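PDB 3N2S: NADPH-dependent nitro/flavin reductase from Bacillus subtilis, which catalyses the NADPH-dependent reduction of FMN and also reduces nitroaromatic compounds, quinones and azo dyes. Local coordinates for residues R139-L142 with D143-T146; S206-Y209 with R210-N214. All blocks are in the same frame, centred on the assembly; numbering follows the deposited sequence.

Interaction 1: R139-L142 with D143-T146; sequences RNEL and DKVT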
loop_
_atom_site.group_PDB
_atom_site.type_symbol
_atom_site.label_atom_id
_atom_site.label_comp_id
_atom_site.label_asym_id
_atom_site.label_seq_id
_atom_site.Cartn_x
_atom_site.Cartn_y
_atom_site.Cartn_z
ATOM N N ARG A 139 1.786 12.836 9.260
ATOM C CA ARG A 139 3.251 12.627 9.304
ATOM C C ARG A 139 4.058 13.921 9.527
ATOM O O ARG A 139 5.285 13.856 9.628
ATOM C CB ARG A 139 3.771 11.847 8.077
ATOM C CG ARG A 139 3.251 10.413 8.021
ATOM C CD ARG A 139 4.076 9.535 7.101
ATOM N NE ARG A 139 4.266 10.124 5.770
ATOM C CZ ARG A 139 3.402 10.041 4.756
ATOM N NH1 ARG A 139 2.241 9.411 4.909
ATOM N NH2 ARG A 139 3.673 10.628 3.597
ATOM N N ASN A 140 3.377 15.086 9.626
ATOM C CA ASN A 140 4.040 16.358 9.938
ATOM C C ASN A 140 4.577 16.309 11.367
ATOM O O ASN A 140 5.630 16.882 11.642
ATOM C CB ASN A 140 3.061 17.551 9.811
ATOM C CG ASN A 140 2.649 17.915 8.412
ATOM O OD1 ASN A 140 3.394 17.728 7.453
ATOM N ND2 ASN A 140 1.465 18.500 8.276
ATOM N N GLU A 141 3.848 15.641 12.284
ATOM C CA GLU A 141 4.182 15.606 13.708
ATOM C C GLU A 141 3.902 14.233 14.304
ATOM O O GLU A 141 3.088 14.122 15.208
ATOM C CB GLU A 141 3.367 16.686 14.452
ATOM C CG GLU A 141 3.545 18.097 13.914
ATOM C CD GLU A 141 3.598 19.208 14.942
ATOM O OE1 GLU A 141 2.945 20.251 14.717
ATOM O OE2 GLU A 141 4.311 19.046 15.959
ATOM N N LEU A 142 4.552 13.177 13.787
ATOM C CA LEU A 142 4.293 11.823 14.280
ATOM C C LEU A 142 4.501 11.618 15.785
ATOM O O LEU A 142 3.767 10.830 16.360
ATOM C CB LEU A 142 5.034 10.755 13.479
ATOM C CG LEU A 142 4.429 10.274 12.167
ATOM C CD1 LEU A 142 5.208 9.078 11.661
ATOM C CD2 LEU A 142 2.899 9.919 12.304
ATOM N N ASP A 143 5.451 12.347 16.430
ATOM C CA ASP A 143 5.696 12.232 17.875
ATOM C C ASP A 143 4.443 12.651 18.630
ATOM O O ASP A 143 4.034 11.965 19.554
ATOM C CB ASP A 143 6.918 13.060 18.317
ATOM C CG ASP A 143 7.571 12.564 19.614
ATOM O OD1 ASP A 143 6.898 12.592 20.671
ATOM O OD2 ASP A 143 8.767 12.192 19.577
ATOM N N LYS A 144 3.772 13.723 18.177
ATOM C CA LYS A 144 2.534 14.174 18.807
ATOM C C LYS A 144 1.362 13.263 18.460
ATOM O O LYS A 144 0.513 13.031 19.314
ATOM C CB LYS A 144 2.249 15.651 18.485
ATOM C CG LYS A 144 3.294 16.573 19.112
ATOM C CD LYS A 144 2.989 18.051 18.925
ATOM C CE LYS A 144 4.133 18.945 19.366
ATOM N NZ LYS A 144 4.503 18.744 20.795
ATOM N N VAL A 145 1.319 12.721 17.230
ATOM C CA VAL A 145 0.278 11.774 16.790
ATOM C C VAL A 145 0.344 10.485 17.646
ATOM O O VAL A 145 -0.695 10.032 18.147
ATOM C CB VAL A 145 0.355 11.499 15.260
ATOM C CG1 VAL A 145 -0.555 10.349 14.853
ATOM C CG2 VAL A 145 0.007 12.764 14.461
ATOM N N THR A 146 1.585 9.970 17.909
ATOM C CA THR A 146 1.743 8.775 18.741
ATOM C C THR A 146 1.275 9.039 20.176
ATOM O O THR A 146 0.766 8.118 20.817
ATOM C CB THR A 146 3.177 8.206 18.683
ATOM O OG1 THR A 146 4.104 9.165 19.187
ATOM C CG2 THR A 146 3.585 7.764 17.276
#
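Glu141 and Lys144 run side by side, pointing the same way, at the N-terminal turn of helix 142-149, where Glu141 holds the N-cap position. With CG beside the backbone N (chi1 -56°) and a bend at chi2, the Glu141 carboxylate lies alongside the lysine chain: OE2 is 3.4 Å from Lys144 CD. The charged ends do not meet, Glu141 OE2 and Lys144 NZ being 4.8 Å apart, so any attraction is probably modest. The turn itself starts with Val145 N bonding Glu141 O at 3.0 Å; Lys144 N adds a weak bond to the same oxygen. Thr146 N follows on Leu142 O at 2.8 Å. Val145 brings CG2 against Glu141 O and packs CB against Leu142 CD2 at 4.2 Å, while its side chain also packs on Leu60 and Leu63 of helix 54-63. Leu142 packs on Leu237 and Tyr240 of helix 237-243. Thr146 turns its hydroxyl back to Asp143 O in the preceding turn; OG1 also bonds Tyr240 OH on helix 237-243, and the methyl CG2 rests 3.2 Å from Leu142 O. A valine here would probably leave Tyr240 OH without this partner and Asp143 O without its side-chain donor. That donor, Thr146 OG1, sits 2.8 Å from Asp143 O, 36° above the carbonyl plane.

Interaction 2: S206-Y209 with R210-N214; sequences SDYY and RERTN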
loop_
_atom_site.group_PDB
_atom_site.type_symbol
_atom_site.label_atom_id
_atom_site.label_comp_id
_atom_site.label_asym_id
_atom_site.label_seq_id
_atom_site.Cartn_x
_atom_site.Cartn_y
_atom_site.Cartn_z
ATOM N N SER A 206 -2.636 21.602 -16.829
ATOM C CA SER A 206 -2.805 23.056 -16.932
ATOM C C SER A 206 -4.222 23.372 -17.450
ATOM O O SER A 206 -4.928 24.179 -16.824
ATOM C CB SER A 206 -1.721 23.682 -17.808
ATOM O OG SER A 206 -1.761 23.223 -19.145
ATOM N N ASP A 207 -4.682 22.649 -18.508
ATOM C CA ASP A 207 -6.049 22.809 -19.046
ATOM C C ASP A 207 -7.097 22.478 -17.987
ATOM O O ASP A 207 -8.103 23.186 -17.870
ATOM C CB ASP A 207 -6.292 21.924 -20.283
ATOM C CG ASP A 207 -5.624 22.335 -21.590
ATOM O OD1 ASP A 207 -5.680 21.542 -22.548
ATOM O OD2 ASP A 207 -4.974 23.410 -21.623
ATOM N N TYR A 208 -6.868 21.401 -17.220
ATOM C CA TYR A 208 -7.758 20.977 -16.142
ATOM C C TYR A 208 -7.943 22.104 -15.104
ATOM O O TYR A 208 -9.085 22.417 -14.738
ATOM C CB TYR A 208 -7.222 19.696 -15.469
ATOM C CG TYR A 208 -8.017 19.267 -14.260
ATOM C CD1 TYR A 208 -9.181 18.518 -14.400
ATOM C CD2 TYR A 208 -7.634 19.646 -12.976
ATOM C CE1 TYR A 208 -9.932 18.140 -13.295
ATOM C CE2 TYR A 208 -8.384 19.282 -11.862
ATOM C CZ TYR A 208 -9.522 18.517 -12.027
ATOM O OH TYR A 208 -10.231 18.124 -10.926
ATOM N N TYR A 209 -6.833 22.689 -14.618
ATOM C CA TYR A 209 -6.919 23.785 -13.650
ATOM C C TYR A 209 -7.582 25.029 -14.221
ATOM O O TYR A 209 -8.367 25.660 -13.513
ATOM C CB TYR A 209 -5.565 24.112 -13.012
ATOM C CG TYR A 209 -5.052 23.014 -12.112
ATOM C CD1 TYR A 209 -5.875 22.427 -11.157
ATOM C CD2 TYR A 209 -3.735 22.575 -12.196
ATOM C CE1 TYR A 209 -5.410 21.411 -10.324
ATOM C CE2 TYR A 209 -3.250 21.575 -11.352
ATOM C CZ TYR A 209 -4.101 20.974 -10.440
ATOM O OH TYR A 209 -3.650 19.987 -9.602
ATOM N N ARG A 210 -7.273 25.373 -15.486
ATOM C CA ARG A 210 -7.881 26.517 -16.176
ATOM C C ARG A 210 -9.397 26.337 -16.194
ATOM O O ARG A 210 -10.109 27.228 -15.734
ATOM C CB ARG A 210 -7.327 26.646 -17.601
ATOM C CG ARG A 210 -7.251 28.082 -18.132
ATOM C CD ARG A 210 -6.646 28.179 -19.530
ATOM N NE ARG A 210 -5.367 27.467 -19.641
ATOM C CZ ARG A 210 -5.204 26.313 -20.282
ATOM N NH1 ARG A 210 -6.234 25.734 -20.894
ATOM N NH2 ARG A 210 -4.015 25.726 -20.315
ATOM N N GLU A 211 -9.874 25.142 -16.616
ATOM C CA GLU A 211 -11.291 24.765 -16.687
ATOM C C GLU A 211 -11.973 24.786 -15.310
ATOM O O GLU A 211 -13.017 25.426 -15.164
ATOM C CB GLU A 211 -11.459 23.387 -17.382
ATOM C CG GLU A 211 -12.874 23.068 -17.848
ATOM C CD GLU A 211 -13.030 21.902 -18.814
ATOM O OE1 GLU A 211 -13.660 20.889 -18.429
ATOM O OE2 GLU A 211 -12.571 22.020 -19.975
ATOM N N ARG A 212 -11.366 24.111 -14.307
ATOM C CA ARG A 212 -11.846 23.976 -12.929
ATOM C C ARG A 212 -11.925 25.321 -12.168
ATOM O O ARG A 212 -12.885 25.544 -11.429
ATOM C CB ARG A 212 -10.962 22.939 -12.181
ATOM C CG ARG A 212 -11.051 22.925 -10.654
ATOM C CD ARG A 212 -9.668 22.843 -10.021
ATOM N NE ARG A 212 -9.744 22.809 -8.563
ATOM C CZ ARG A 212 -9.226 21.852 -7.799
ATOM N NH1 ARG A 212 -8.552 20.846 -8.348
ATOM N NH2 ARG A 212 -9.365 21.899 -6.482
ATOM N N THR A 213 -10.900 26.188 -12.326
ATOM C CA THR A 213 -10.796 27.486 -11.645
ATOM C C THR A 213 -11.257 28.682 -12.499
ATOM O O THR A 213 -11.127 29.821 -12.047
ATOM C CB THR A 213 -9.353 27.733 -11.154
ATOM O OG1 THR A 213 -8.496 27.897 -12.288
ATOM C CG2 THR A 213 -8.839 26.641 -10.223
ATOM N N ASN A 214 -11.764 28.436 -13.728
ATOM C CA ASN A 214 -12.204 29.482 -14.667
ATOM C C ASN A 214 -11.071 30.504 -14.960
ATOM O O ASN A 214 -11.284 31.722 -14.894
ATOM C CB ASN A 214 -13.510 30.170 -14.199
ATOM C CG ASN A 214 -14.674 29.230 -14.012
ATOM O OD1 ASN A 214 -14.914 28.711 -12.915
ATOM N ND2 ASN A 214 -15.433 29.006 -15.075
#
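Tyr209 and Arg212 lie alongside each other on a flank of helix 191-213 that is enclosed on the Tyr209 side, while Arg212 itself is exposed; they point the same way, with ring and guanidinium planes 50° apart. Arg212 CD comes to the ring edge, in plane, 4.0 Å from Tyr209 CD1, and its NH1 reaches 3.8 Å from Tyr209 CE1. The chi2 bend in Arg212 brings that nitrogen near both rings, for Tyr208 CE2 meets the guanidinium edge, the planes almost perpendicular (89°). Tyr209 is buried: Lys173 and Glu219 pack on it, Tyr42 of the second subunit touches it, and its OH bonds Gln224. The Asp207 flank is more open. There Arg210, an exposed side chain bent at chi3, folds back to grip Asp207 with both terminal nitrogens on one oxygen, OD2, at 2.7 Å from NH1 and 2.8 Å from NH2. OD2 lies in the guanidinium plane, yet the carboxylate is turned 73° from it; NH2 uses the anti lone pair, whereas NH1 arrives from above the carboxylate. Asp207 OD1 pairs with Lys203. Further on, Thr213 doubles its hold on Tyr209 O, with N at 2.8 Å and OG1 at 2.6 Å, from opposite faces of the carbonyl plane. Asn214 then leaves the helix with positive phi, closing the last turn in a Schellman motif, a classic helix C-terminus.

In the fold
Interactions 1 and 2 mark different ends of helices: 139-146 opens helix 142-149 in the body of the domain, 206-214 finishes helix 191-213 further out, about 26 Å from the chain centre to its own centre. Their centres are 35 Å apart and their nearest atoms about 18 Å apart, so they do not touch. The side chain of Tyr209 comes to about 7 Å of a bound FMN, that of Val145 only to about 11 Å of one. Lys173, which interaction 2 borders, belongs to the flavin pocket. Both regions also border the second subunit, interaction 1 through a salt bridge from Arg139 to Glu105 of that subunit.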